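Local coordinates for protein pectate lyase (Bacillus subtilis, PDB 5AMV) that cleaves polygalacturonate, the backbone of pectin, by calcium-dependent elimination, releasing oligosaccharides with unsaturated non-reducing ends, at residues Ser249-Ser254 with Arg279-Arg284; Lys99-Gly104 with Phe166-Pro171. All blocks are in the same frame, centred on the assembly; numbering follows the deposited sequence.

Contact 1: Ser249-Ser254 with Arg279-Arg284; sequences SIFGSS and RAPRVR. With ADA (alpha-D-galactopyranuronic acid), chain B.
The parallel strand pair under the substrate cleft sets Ile250 beside Arg282 and Phe251 beside Val283. Phe251 N bonds to Arg282 O (2.8 Å), and Arg284 N to Phe251 O. On one face Ile250 and Arg282 run side by side, Ile250 CD1 3.6 Å from Arg282 CD; the same methyl lies over one face of the Arg279 guanidinium. On the other, Pro281 CB sits over the Phe251 ring in a CH-pi contact, 4.0 Å from its centroid. Beyond the strands the extended Arg284 chain brings NE past Ser254 and a turn about CD-NE (chi4 94°) places CZ; NH1 bonds to Gly252 O (2.8 Å), which lies in the guanidinium plane. Ser253 O and Ser254 CA cover one face of that group, Arg282 NH1 the centre of the other, and NE pairs with Asp255. An alanine here would probably cost Gly252 O its guanidinium bond, leave Asp255 without this salt-bridge partner and open a gap beside Arg282 NH1. Arg282 takes the galacturonate carboxylate with NE on O6B (2.8 Å, 166°) and NH2 on O6A (2.9 Å), while NH2 of Arg279, the inferred catalytic residue, reaches ring O5 (3.0 Å). Arg279 and Arg282 thus line the substrate cleft of this polysaccharide lyase family 1 beta-helix.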
loop_
_atom_site.group_PDB
_atom_site.type_symbol
_atom_site.label_atom_id
_atom_site.label_comp_id
_atom_site.label_asym_id
_atom_site.label_seq_id
_atom_site.Cartn_x
_atom_site.Cartn_y
_atom_site.Cartn_z
ATOM N N SER A 249 -4.466 1.298 -0.743
ATOM C CA SER A 249 -4.342 -0.015 -0.144
ATOM C C SER A 249 -5.371 -0.941 -0.759
ATOM O O SER A 249 -6.559 -0.820 -0.461
ATOM C CB SER A 249 -4.572 0.069 1.380
ATOM O OG SER A 249 -3.586 0.905 2.000
ATOM N N ILE A 250 -4.915 -1.868 -1.604
ATOM C CA ILE A 250 -5.840 -2.860 -2.182
ATOM C C ILE A 250 -5.510 -4.225 -1.575
ATOM O O ILE A 250 -4.350 -4.722 -1.691
ATOM C CB ILE A 250 -5.860 -2.876 -3.782
ATOM C CG1 ILE A 250 -6.843 -3.957 -4.288
ATOM C CG2 ILE A 250 -4.541 -3.155 -4.346
ATOM C CD1 ILE A 250 -7.413 -3.694 -5.729
ATOM N N PHE A 251 -6.529 -4.856 -1.001
ATOM C CA PHE A 251 -6.342 -6.174 -0.346
ATOM C C PHE A 251 -7.200 -7.166 -1.107
ATOM O O PHE A 251 -8.431 -7.083 -1.041
ATOM C CB PHE A 251 -6.771 -6.162 1.140
ATOM C CG PHE A 251 -6.096 -5.104 1.997
ATOM C CD1 PHE A 251 -4.860 -4.589 1.665
ATOM C CD2 PHE A 251 -6.727 -4.649 3.174
ATOM C CE1 PHE A 251 -4.247 -3.649 2.479
ATOM C CE2 PHE A 251 -6.093 -3.710 4.023
ATOM C CZ PHE A 251 -4.863 -3.196 3.659
ATOM N N GLY A 252 -6.549 -8.045 -1.880
ATOM C CA GLY A 252 -7.263 -8.989 -2.746
ATOM C C GLY A 252 -7.317 -8.391 -4.127
ATOM O O GLY A 252 -8.086 -7.443 -4.370
ATOM N N SER A 253 -6.523 -8.952 -5.033
ATOM C CA SER A 253 -6.271 -8.340 -6.353
ATOM C C SER A 253 -7.301 -8.736 -7.413
ATOM O O SER A 253 -7.344 -8.129 -8.497
ATOM C CB SER A 253 -4.895 -8.801 -6.840
ATOM O OG SER A 253 -4.939 -10.221 -6.977
ATOM N N SER A 254 -8.144 -9.731 -7.140
ATOM C CA SER A 254 -9.062 -10.224 -8.189
ATOM C C SER A 254 -10.306 -10.951 -7.683
ATOM O O SER A 254 -10.230 -11.733 -6.736
ATOM C CB SER A 254 -8.272 -11.169 -9.116
ATOM O OG SER A 254 -9.125 -11.685 -10.121
ATOM N N ARG A 279 -9.460 3.624 -2.241
ATOM C CA ARG A 279 -8.886 2.352 -1.750
ATOM C C ARG A 279 -8.189 2.496 -0.416
ATOM O O ARG A 279 -6.974 2.356 -0.320
ATOM C CB ARG A 279 -7.950 1.678 -2.791
ATOM C CG ARG A 279 -8.625 1.577 -4.158
ATOM C CD ARG A 279 -7.736 0.891 -5.169
ATOM N NE ARG A 279 -8.433 0.677 -6.430
ATOM C CZ ARG A 279 -7.927 0.010 -7.474
ATOM N NH1 ARG A 279 -6.691 -0.499 -7.424
ATOM N NH2 ARG A 279 -8.658 -0.158 -8.569
ATOM N N ALA A 280 -8.965 2.797 0.617
ATOM C CA ALA A 280 -8.358 2.986 1.915
ATOM C C ALA A 280 -8.985 2.221 3.066
ATOM O O ALA A 280 -9.358 2.824 4.079
ATOM C CB ALA A 280 -8.266 4.485 2.250
ATOM N N PRO A 281 -9.135 0.871 2.936
ATOM C CA PRO A 281 -8.668 0.017 1.851
ATOM C C PRO A 281 -9.816 -0.374 0.894
ATOM O O PRO A 281 -10.998 -0.236 1.262
ATOM C CB PRO A 281 -8.229 -1.253 2.596
ATOM C CG PRO A 281 -9.249 -1.374 3.678
ATOM C CD PRO A 281 -9.640 0.071 4.079
ATOM N N ARG A 282 -9.456 -0.920 -0.263
ATOM C CA ARG A 282 -10.426 -1.659 -1.099
ATOM C C ARG A 282 -10.204 -3.137 -0.842
ATOM O O ARG A 282 -9.077 -3.606 -0.984
ATOM C CB ARG A 282 -10.180 -1.395 -2.578
ATOM C CG ARG A 282 -11.277 -1.934 -3.500
ATOM C CD ARG A 282 -10.686 -2.357 -4.827
ATOM N NE ARG A 282 -11.698 -2.565 -5.849
ATOM C CZ ARG A 282 -12.435 -3.681 -5.974
ATOM N NH1 ARG A 282 -12.297 -4.694 -5.127
ATOM N NH2 ARG A 282 -13.319 -3.800 -6.973
ATOM N N VAL A 283 -11.253 -3.880 -0.465
ATOM C CA VAL A 283 -11.072 -5.256 -0.013
ATOM C C VAL A 283 -11.885 -6.222 -0.859
ATOM O O VAL A 283 -13.021 -5.938 -1.193
ATOM C CB VAL A 283 -11.547 -5.394 1.473
ATOM C CG1 VAL A 283 -11.439 -6.855 2.001
ATOM C CG2 VAL A 283 -10.718 -4.441 2.406
ATOM N N ARG A 284 -11.269 -7.334 -1.224
ATOM C CA ARG A 284 -12.017 -8.521 -1.651
ATOM C C ARG A 284 -11.762 -9.608 -0.610
ATOM O O ARG A 284 -10.647 -9.726 -0.113
ATOM C CB ARG A 284 -11.563 -9.002 -3.028
ATOM C CG ARG A 284 -11.825 -8.055 -4.177
ATOM C CD ARG A 284 -11.072 -8.587 -5.399
ATOM N NE ARG A 284 -11.396 -7.839 -6.613
ATOM C CZ ARG A 284 -10.699 -6.806 -7.070
ATOM N NH1 ARG A 284 -9.598 -6.379 -6.448
ATOM N NH2 ARG A 284 -11.081 -6.205 -8.191
HETATM C C1 ADA B . -10.638 2.082 -10.558
HETATM C C2 ADA B . -10.112 1.304 -11.776
HETATM C C3 ADA B . -11.182 0.338 -12.293
HETATM C C4 ADA B . -11.631 -0.619 -11.202
HETATM C C5 ADA B . -12.148 0.191 -10.018
HETATM C C6 ADA B . -12.342 -0.767 -8.864
HETATM O O2 ADA B . -9.865 2.257 -12.819
HETATM O O3 ADA B . -10.651 -0.445 -13.372
HETATM O O4 ADA B . -10.481 -1.376 -10.774
HETATM O O5 ADA B . -11.166 1.176 -9.587
HETATM O O6B ADA B . -11.700 -0.526 -7.805
HETATM O O6A ADA B . -13.100 -1.783 -8.989
HETATM O O HOH W 1 -9.748 -5.275 -3.294
#

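Contact 2: Lys99-Gly104 with Phe166-Pro171; sequences KKEPSG and FPQWDP
Gln168 NE2 is gripped by two partners: Glu107 OE2, on helix 105-121, and a water that it meets at 3.1 Å. That water in turn donates to Glu101 OE2 (2.8 Å), but Glu101 has two conformers, so this bridge to the loop is doubtful as a permanent link. A second water, at the far end of the contact, accepts from Lys99 NZ and donates to Pro171 O. The bend in the lysine chain (chi3 68°) places CE 3.5 Å from the same Pro171 O. No direct hydrogen bond joins the two segments, although Lys99-Pro102 and Gln168-Pro171 run nearly antiparallel (159°); prolines fill the interface instead. Pro171 pushes its ring against the loop backbone, with CG 3.2 Å from Lys99 O and 3.4 Å from Lys100 O. Pro102 and Pro171 meet tip to tip, CD to CD at 3.8 Å. Pro102 also crosses the Trp169 side chain at about a right angle, its CG 3.9 Å from Trp169 CD1. Tyr88 and Tyr92 of helix 85-92 pack on Pro102 as well, and Trp169 meets the rings of Tyr215 and Trp179. The contact thus lays the loop between helices 94-97 and 105-121 against strand 168-170, one arm of the two-stranded antiparallel hairpin completed by strand 178-180, in a long excursion from the beta-helix.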
loop_
_atom_site.group_PDB
_atom_site.type_symbol
_atom_site.label_atom_id
_atom_site.label_comp_id
_atom_site.label_asym_id
_atom_site.label_seq_id
_atom_site.Cartn_x
_atom_site.Cartn_y
_atom_site.Cartn_z
ATOM N N LYS A 99 -9.709 -3.304 -28.569
ATOM C CA LYS A 99 -9.569 -3.422 -27.117
ATOM C C LYS A 99 -8.822 -4.671 -26.642
ATOM O O LYS A 99 -8.856 -4.996 -25.447
ATOM C CB LYS A 99 -10.941 -3.302 -26.432
ATOM C CG LYS A 99 -11.441 -1.898 -26.437
ATOM C CD LYS A 99 -12.838 -1.792 -25.819
ATOM C CE LYS A 99 -12.842 -2.076 -24.318
ATOM N NZ LYS A 99 -14.090 -1.498 -23.653
ATOM N N LYS A 100 -8.159 -5.380 -27.543
ATOM C CA LYS A 100 -7.334 -6.531 -27.182
ATOM C C LYS A 100 -6.065 -6.070 -26.444
ATOM O O LYS A 100 -5.632 -4.925 -26.617
ATOM C CB LYS A 100 -6.970 -7.349 -28.429
ATOM C CG LYS A 100 -6.543 -6.489 -29.651
ATOM C CD LYS A 100 -6.268 -7.341 -30.912
ATOM C CE LYS A 100 -6.024 -6.474 -32.171
ATOM N NZ LYS A 100 -7.299 -6.010 -32.847
ATOM N N GLU A 101 -5.468 -6.964 -25.654
ATOM C CA GLU A 101 -4.221 -6.674 -24.931
ATOM C C GLU A 101 -3.128 -6.268 -25.926
ATOM O O GLU A 101 -2.938 -6.958 -26.941
ATOM C CB GLU A 101 -3.758 -7.916 -24.151
ATOM C CG GLU A 101 -2.475 -7.696 -23.335
ATOM C CD GLU A 101 -2.108 -8.894 -22.482
ATOM O OE1 GLU A 101 -2.570 -10.017 -22.800
ATOM O OE2 GLU A 101 -1.357 -8.700 -21.498
ATOM N N PRO A 102 -2.399 -5.151 -25.665
ATOM C CA PRO A 102 -1.234 -4.881 -26.537
ATOM C C PRO A 102 -0.265 -6.047 -26.651
ATOM O O PRO A 102 -0.021 -6.763 -25.664
ATOM C CB PRO A 102 -0.554 -3.665 -25.865
ATOM C CG PRO A 102 -1.771 -2.883 -25.288
ATOM C CD PRO A 102 -2.697 -4.003 -24.769
ATOM N N SER A 103 0.283 -6.215 -27.846
ATOM C CA SER A 103 1.234 -7.287 -28.129
ATOM C C SER A 103 2.064 -6.863 -29.326
ATOM O O SER A 103 1.743 -5.879 -30.003
ATOM C CB SER A 103 0.474 -8.594 -28.413
ATOM O OG SER A 103 -0.285 -8.475 -29.598
ATOM N N GLY A 104 3.133 -7.603 -29.615
ATOM C CA GLY A 104 4.000 -7.199 -30.699
ATOM C C GLY A 104 5.127 -6.295 -30.215
ATOM O O GLY A 104 5.305 -6.094 -29.003
ATOM N N PHE A 166 7.226 3.247 -17.255
ATOM C CA PHE A 166 6.691 2.539 -18.464
ATOM C C PHE A 166 5.336 1.888 -18.166
ATOM O O PHE A 166 5.177 0.687 -18.333
ATOM C CB PHE A 166 7.695 1.472 -18.957
ATOM C CG PHE A 166 9.092 2.023 -19.098
ATOM C CD1 PHE A 166 9.418 2.878 -20.200
ATOM C CD2 PHE A 166 10.046 1.729 -18.148
ATOM C CE1 PHE A 166 10.722 3.436 -20.287
ATOM C CE2 PHE A 166 11.361 2.273 -18.248
ATOM C CZ PHE A 166 11.676 3.152 -19.310
ATOM N N PRO A 167 4.338 2.703 -17.775
ATOM C CA PRO A 167 3.016 2.133 -17.526
ATOM C C PRO A 167 2.476 1.379 -18.743
ATOM O O PRO A 167 2.675 1.809 -19.884
ATOM C CB PRO A 167 2.133 3.378 -17.279
ATOM C CG PRO A 167 3.010 4.523 -17.074
ATOM C CD PRO A 167 4.389 4.157 -17.571
ATOM N N GLN A 168 1.789 0.270 -18.463
ATOM C CA GLN A 168 1.189 -0.561 -19.489
ATOM C C GLN A 168 -0.223 -0.075 -19.829
ATOM O O GLN A 168 -1.004 0.193 -18.926
ATOM C CB GLN A 168 1.118 -1.988 -19.007
ATOM C CG GLN A 168 0.619 -2.978 -20.046
ATOM C CD GLN A 168 0.394 -4.353 -19.414
ATOM O OE1 GLN A 168 -0.269 -4.464 -18.389
ATOM N NE2 GLN A 168 0.982 -5.382 -19.995
ATOM N N TRP A 169 -0.555 0.024 -21.115
ATOM C CA TRP A 169 -1.938 0.281 -21.507
ATOM C C TRP A 169 -2.761 -1.007 -21.395
ATOM O O TRP A 169 -2.381 -2.058 -21.966
ATOM C CB TRP A 169 -1.968 0.831 -22.949
ATOM C CG TRP A 169 -3.371 0.993 -23.502
ATOM C CD1 TRP A 169 -3.843 0.411 -24.642
ATOM C CD2 TRP A 169 -4.441 1.792 -22.969
ATOM N NE1 TRP A 169 -5.158 0.798 -24.863
ATOM C CE2 TRP A 169 -5.555 1.636 -23.854
ATOM C CE3 TRP A 169 -4.575 2.640 -21.857
ATOM C CZ2 TRP A 169 -6.768 2.310 -23.670
ATOM C CZ3 TRP A 169 -5.801 3.319 -21.662
ATOM C CH2 TRP A 169 -6.889 3.133 -22.560
ATOM N N ASP A 170 -3.856 -0.935 -20.651
ATOM C CA ASP A 170 -4.807 -2.061 -20.553
ATOM C C ASP A 170 -6.180 -1.568 -20.980
ATOM O O ASP A 170 -6.892 -0.959 -20.188
ATOM C CB ASP A 170 -4.882 -2.596 -19.133
ATOM C CG ASP A 170 -5.654 -3.928 -19.050
ATOM O OD1 ASP A 170 -6.326 -4.324 -20.054
ATOM O OD2 ASP A 170 -5.575 -4.590 -17.986
ATOM N N PRO A 171 -6.555 -1.812 -22.246
ATOM C CA PRO A 171 -7.809 -1.216 -22.775
ATOM C C PRO A 171 -9.090 -1.842 -22.186
ATOM O O PRO A 171 -10.167 -1.247 -22.301
ATOM C CB PRO A 171 -7.718 -1.493 -24.282
ATOM C CG PRO A 171 -6.880 -2.732 -24.369
ATOM C CD PRO A 171 -5.849 -2.642 -23.253
HETATM O O HOH W 2 -12.732 -1.093 -21.240
HETATM O O HOH W 3 0.447 -8.367 -19.382
#

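In the fold
Both segments of contact 2 precede those of contact 1 in the chain. The centres of the two contacts are 23 Å apart and their nearest atoms about 10 Å, so the two do not meet. Contact 1 belongs to the parallel sheet of strands 247-251, 282-283, 310-312 and 336-338, part of the beta-helix; contact 2, its centre about 24 Å from that of the chain, joins an outlying hairpin to the loop between helices 94-97 and 105-121. They share no strand. The galacturonate bound at contact 1 is also hydrogen-bonded to Asp173, in the connection between the hairpin strands 168-170 and 178-180. The substrate site is therefore assembled from both the beta-helix and the hairpin packed in contact 2.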